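PDB 3NHV: BH2092 protein from Bacillus halodurans, which is of unknown function but carries a rhodanese-like domain, a fold that in relatives often serves sulfur transfer. Local coordinates for residues K71-P82 and F99-Y110. Residues are numbered along the deposited sequence; the frame is centred on the assembly and turned at random.
Sequences KEKVIITYCWGP and FRVKELIGGIEY
Ile-75 and Thr-77 pair with the strand 100-105 through four backbone hydrogen bonds, the alternating ladder of a parallel sheet. Ile-75 N meets Arg-100 O at 2.8 Å with an almost straight N-H...O angle of 179°, Lys-102 N answers to Ile-75 O, and Thr-77 N and Thr-77 O bond to Lys-102 O and Leu-104 N. The local strand axes approach to 4.5 Å and their N-to-C directions differ by 24°, consistent with a twisted sheet.

Packing is tight on the face bearing Ile-75, Val-101 and Thr-77. With CG1 of Ile-75 anti to the carbonyl carbon (chi1 -71°), its CD1 is carried to CD2 of Phe-99 at 3.3 Å, while its CG2 meets Val-101 CG2 at 3.8 Å. The buried Phe-99 ring separates this packed face from the solvent side at Lys-71, whose exposed chain, bent at chi2 and chi4, lays its CD over one ring face, 3.7 Å from the centroid, in a CH-pi contact; its NZ adds at most a weak cation-pi attraction. With an alanine at Phe-99, Ile-75 CD1 is likely to lose its aromatic neighbour and the Lys-71 chain the surface it lies on.

Past the strands, Cys-79 O and Trp-80 O accept Ile-108 N and Glu-109 N, the latter at 2.9 Å. Gly-107 lets the loop come this close: a CB there would clash with both carbonyls.

Helix 86-96 links the two strands as a beta-alpha-beta unit and packs Phe-94 on Ile-75 and Thr-77, whose OG1 bonds to Ala-87 O. Strand 74-78 pairs on its other edge with strand 34-38, and strand 17-19 lies next to strand 100-105, placing this pair inside the parallel sheet of the rhodanese-like domain.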
# COMPACT_ATOMS: atom_id res chain seq x y z
N LYS B 71 -8.07 -8.55 26.37
CA LYS B 71 -8.37 -9.37 25.20
C LYS B 71 -9.76 -9.04 24.67
O LYS B 71 -10.16 -9.53 23.61
CB LYS B 71 -8.34 -10.86 25.57
CG LYS B 71 -6.98 -11.42 25.95
CD LYS B 71 -6.17 -11.83 24.73
CE LYS B 71 -4.84 -12.48 25.14
NZ LYS B 71 -5.02 -13.72 25.95
N GLU B 72 -10.51 -8.22 25.40
CA GLU B 72 -11.85 -7.86 24.98
C GLU B 72 -11.82 -6.72 23.97
O GLU B 72 -12.80 -6.48 23.26
CB GLU B 72 -12.70 -7.44 26.17
CG GLU B 72 -13.07 -8.56 27.12
CD GLU B 72 -13.61 -9.78 26.39
OE1 GLU B 72 -12.79 -10.65 25.99
OE2 GLU B 72 -14.85 -9.87 26.19
N LYS B 73 -10.70 -6.02 23.93
CA LYS B 73 -10.54 -4.90 23.02
C LYS B 73 -9.89 -5.34 21.72
O LYS B 73 -9.69 -6.54 21.49
CB LYS B 73 -9.69 -3.83 23.69
CG LYS B 73 -10.29 -3.29 24.97
CD LYS B 73 -9.38 -2.27 25.59
CE LYS B 73 -10.08 -1.47 26.67
NZ LYS B 73 -9.15 -0.42 27.18
N VAL B 74 -9.56 -4.39 20.85
CA VAL B 74 -8.91 -4.71 19.58
C VAL B 74 -7.60 -3.95 19.49
O VAL B 74 -7.55 -2.77 19.80
CB VAL B 74 -9.79 -4.33 18.38
CG1 VAL B 74 -9.04 -4.66 17.09
CG2 VAL B 74 -11.11 -5.09 18.42
N ILE B 75 -6.54 -4.64 19.06
CA ILE B 75 -5.22 -4.00 18.92
C ILE B 75 -5.03 -3.44 17.51
O ILE B 75 -5.31 -4.12 16.51
CB ILE B 75 -4.06 -5.01 19.24
CG1 ILE B 75 -4.01 -5.33 20.73
CG2 ILE B 75 -2.71 -4.42 18.85
CD1 ILE B 75 -5.12 -6.21 21.21
N ILE B 76 -4.57 -2.19 17.43
CA ILE B 76 -4.32 -1.51 16.17
C ILE B 76 -2.83 -1.21 16.12
O ILE B 76 -2.34 -0.41 16.92
CB ILE B 76 -5.09 -0.17 16.06
CG1 ILE B 76 -6.58 -0.39 16.34
CG2 ILE B 76 -4.91 0.43 14.66
CD1 ILE B 76 -7.30 -1.19 15.27
N THR B 77 -2.11 -1.83 15.20
CA THR B 77 -0.68 -1.61 15.09
C THR B 77 -0.35 -0.63 13.99
O THR B 77 -1.06 -0.56 12.99
CB THR B 77 0.06 -2.92 14.79
OG1 THR B 77 -0.36 -3.41 13.52
CG2 THR B 77 -0.24 -3.96 15.86
N TYR B 78 0.72 0.14 14.16
CA TYR B 78 1.13 1.06 13.11
C TYR B 78 2.64 1.23 13.12
O TYR B 78 3.27 1.26 14.18
CB TYR B 78 0.41 2.41 13.26
CG TYR B 78 0.98 3.35 14.30
CD1 TYR B 78 2.10 4.12 14.03
CD2 TYR B 78 0.37 3.49 15.54
CE1 TYR B 78 2.60 5.01 14.96
CE2 TYR B 78 0.86 4.38 16.48
CZ TYR B 78 1.97 5.13 16.19
OH TYR B 78 2.45 6.03 17.12
N CYS B 79 3.21 1.31 11.92
CA CYS B 79 4.65 1.49 11.75
C CYS B 79 4.84 2.85 11.09
O CYS B 79 3.98 3.72 11.22
CB CYS B 79 5.23 0.38 10.86
SG CYS B 79 6.98 0.66 10.39
N TRP B 80 5.95 3.05 10.39
CA TRP B 80 6.19 4.33 9.76
C TRP B 80 5.19 4.65 8.67
O TRP B 80 4.54 5.69 8.72
CB TRP B 80 7.60 4.39 9.18
CG TRP B 80 8.64 4.50 10.23
CD1 TRP B 80 9.28 3.47 10.86
CD2 TRP B 80 9.15 5.71 10.80
NE1 TRP B 80 10.15 3.97 11.80
CE2 TRP B 80 10.09 5.34 11.79
CE3 TRP B 80 8.89 7.07 10.59
CZ2 TRP B 80 10.78 6.28 12.55
CZ3 TRP B 80 9.58 8.01 11.35
CH2 TRP B 80 10.52 7.60 12.32
N GLY B 81 5.08 3.77 7.68
CA GLY B 81 4.15 4.00 6.58
C GLY B 81 4.00 2.84 5.61
O GLY B 81 4.30 1.69 5.94
N PRO B 82 3.53 3.12 4.38
CA PRO B 82 3.30 2.16 3.29
C PRO B 82 4.45 1.22 2.99
O PRO B 82 4.25 0.05 2.66
CB PRO B 82 3.00 3.06 2.09
CG PRO B 82 2.38 4.25 2.71
CD PRO B 82 3.25 4.49 3.92
N PHE B 99 -4.85 -12.25 20.78
CA PHE B 99 -5.50 -10.95 20.63
C PHE B 99 -6.19 -10.75 19.28
O PHE B 99 -5.84 -11.37 18.28
CB PHE B 99 -4.48 -9.82 20.80
CG PHE B 99 -4.11 -9.53 22.23
CD1 PHE B 99 -2.85 -9.86 22.72
CD2 PHE B 99 -5.02 -8.91 23.08
CE1 PHE B 99 -2.51 -9.59 24.05
CE2 PHE B 99 -4.69 -8.64 24.40
CZ PHE B 99 -3.43 -8.97 24.88
N ARG B 100 -7.19 -9.86 19.26
CA ARG B 100 -7.89 -9.51 18.02
C ARG B 100 -7.09 -8.28 17.58
O ARG B 100 -6.84 -7.38 18.39
CB ARG B 100 -9.35 -9.13 18.30
CG ARG B 100 -10.21 -10.27 18.87
CD ARG B 100 -10.69 -11.23 17.79
NE ARG B 100 -11.42 -12.37 18.35
CZ ARG B 100 -12.38 -13.03 17.70
NH1 ARG B 100 -12.73 -12.66 16.48
NH2 ARG B 100 -12.98 -14.07 18.27
N VAL B 101 -6.70 -8.24 16.31
CA VAL B 101 -5.87 -7.15 15.85
C VAL B 101 -6.09 -6.75 14.40
O VAL B 101 -6.52 -7.56 13.59
CB VAL B 101 -4.39 -7.53 16.03
CG1 VAL B 101 -4.09 -8.75 15.18
CG2 VAL B 101 -3.48 -6.37 15.65
N LYS B 102 -5.77 -5.49 14.10
CA LYS B 102 -5.87 -4.91 12.77
C LYS B 102 -4.65 -4.00 12.60
O LYS B 102 -4.18 -3.42 13.58
CB LYS B 102 -7.14 -4.05 12.62
CG LYS B 102 -8.46 -4.79 12.79
CD LYS B 102 -9.65 -3.91 12.44
CE LYS B 102 -10.93 -4.74 12.31
NZ LYS B 102 -11.97 -4.08 11.46
N GLU B 103 -4.13 -3.88 11.38
CA GLU B 103 -2.98 -3.01 11.13
C GLU B 103 -3.47 -1.73 10.48
O GLU B 103 -4.43 -1.74 9.71
CB GLU B 103 -1.96 -3.69 10.22
CG GLU B 103 -2.44 -3.97 8.80
CD GLU B 103 -1.46 -4.79 7.98
OE1 GLU B 103 -0.28 -4.38 7.86
OE2 GLU B 103 -1.87 -5.85 7.46
N LEU B 104 -2.79 -0.63 10.80
CA LEU B 104 -3.14 0.68 10.27
C LEU B 104 -2.36 0.97 8.98
O LEU B 104 -1.13 1.06 9.01
CB LEU B 104 -2.80 1.77 11.29
CG LEU B 104 -3.10 3.20 10.85
CD1 LEU B 104 -4.61 3.41 10.81
CD2 LEU B 104 -2.46 4.19 11.81
N ILE B 105 -3.07 1.11 7.87
CA ILE B 105 -2.44 1.40 6.59
C ILE B 105 -2.10 2.89 6.54
O ILE B 105 -2.92 3.74 6.91
CB ILE B 105 -3.37 1.08 5.40
CG1 ILE B 105 -4.66 1.89 5.50
CG2 ILE B 105 -3.70 -0.40 5.38
CD1 ILE B 105 -5.51 1.86 4.24
N GLY B 106 -0.90 3.21 6.09
CA GLY B 106 -0.48 4.60 6.02
C GLY B 106 0.48 4.94 7.14
O GLY B 106 1.30 5.86 7.02
N GLY B 107 0.38 4.20 8.24
CA GLY B 107 1.26 4.44 9.37
C GLY B 107 1.14 5.86 9.88
O GLY B 107 0.14 6.54 9.65
N ILE B 108 2.18 6.33 10.57
CA ILE B 108 2.17 7.67 11.12
C ILE B 108 2.49 8.67 10.03
O ILE B 108 2.18 9.85 10.14
CB ILE B 108 3.21 7.79 12.27
CG1 ILE B 108 3.03 9.13 12.99
CG2 ILE B 108 4.62 7.66 11.72
CD1 ILE B 108 3.85 9.25 14.27
N GLU B 109 3.11 8.19 8.96
CA GLU B 109 3.44 9.06 7.86
C GLU B 109 2.17 9.72 7.32
O GLU B 109 2.06 10.94 7.29
CB GLU B 109 4.12 8.28 6.75
CG GLU B 109 4.31 9.12 5.52
CD GLU B 109 4.80 8.33 4.34
OE1 GLU B 109 4.76 8.87 3.22
OE2 GLU B 109 5.22 7.16 4.54
N TYR B 110 1.20 8.92 6.90
CA TYR B 110 -0.02 9.49 6.37
C TYR B 110 -0.94 10.06 7.43
O TYR B 110 -1.86 10.82 7.13
CB TYR B 110 -0.74 8.46 5.49
CG TYR B 110 -0.26 8.50 4.05
CD1 TYR B 110 -0.86 9.36 3.12
CD2 TYR B 110 0.85 7.75 3.64
CE1 TYR B 110 -0.36 9.47 1.81
CE2 TYR B 110 1.35 7.86 2.33
CZ TYR B 110 0.74 8.72 1.43
OH TYR B 110 1.24 8.85 0.16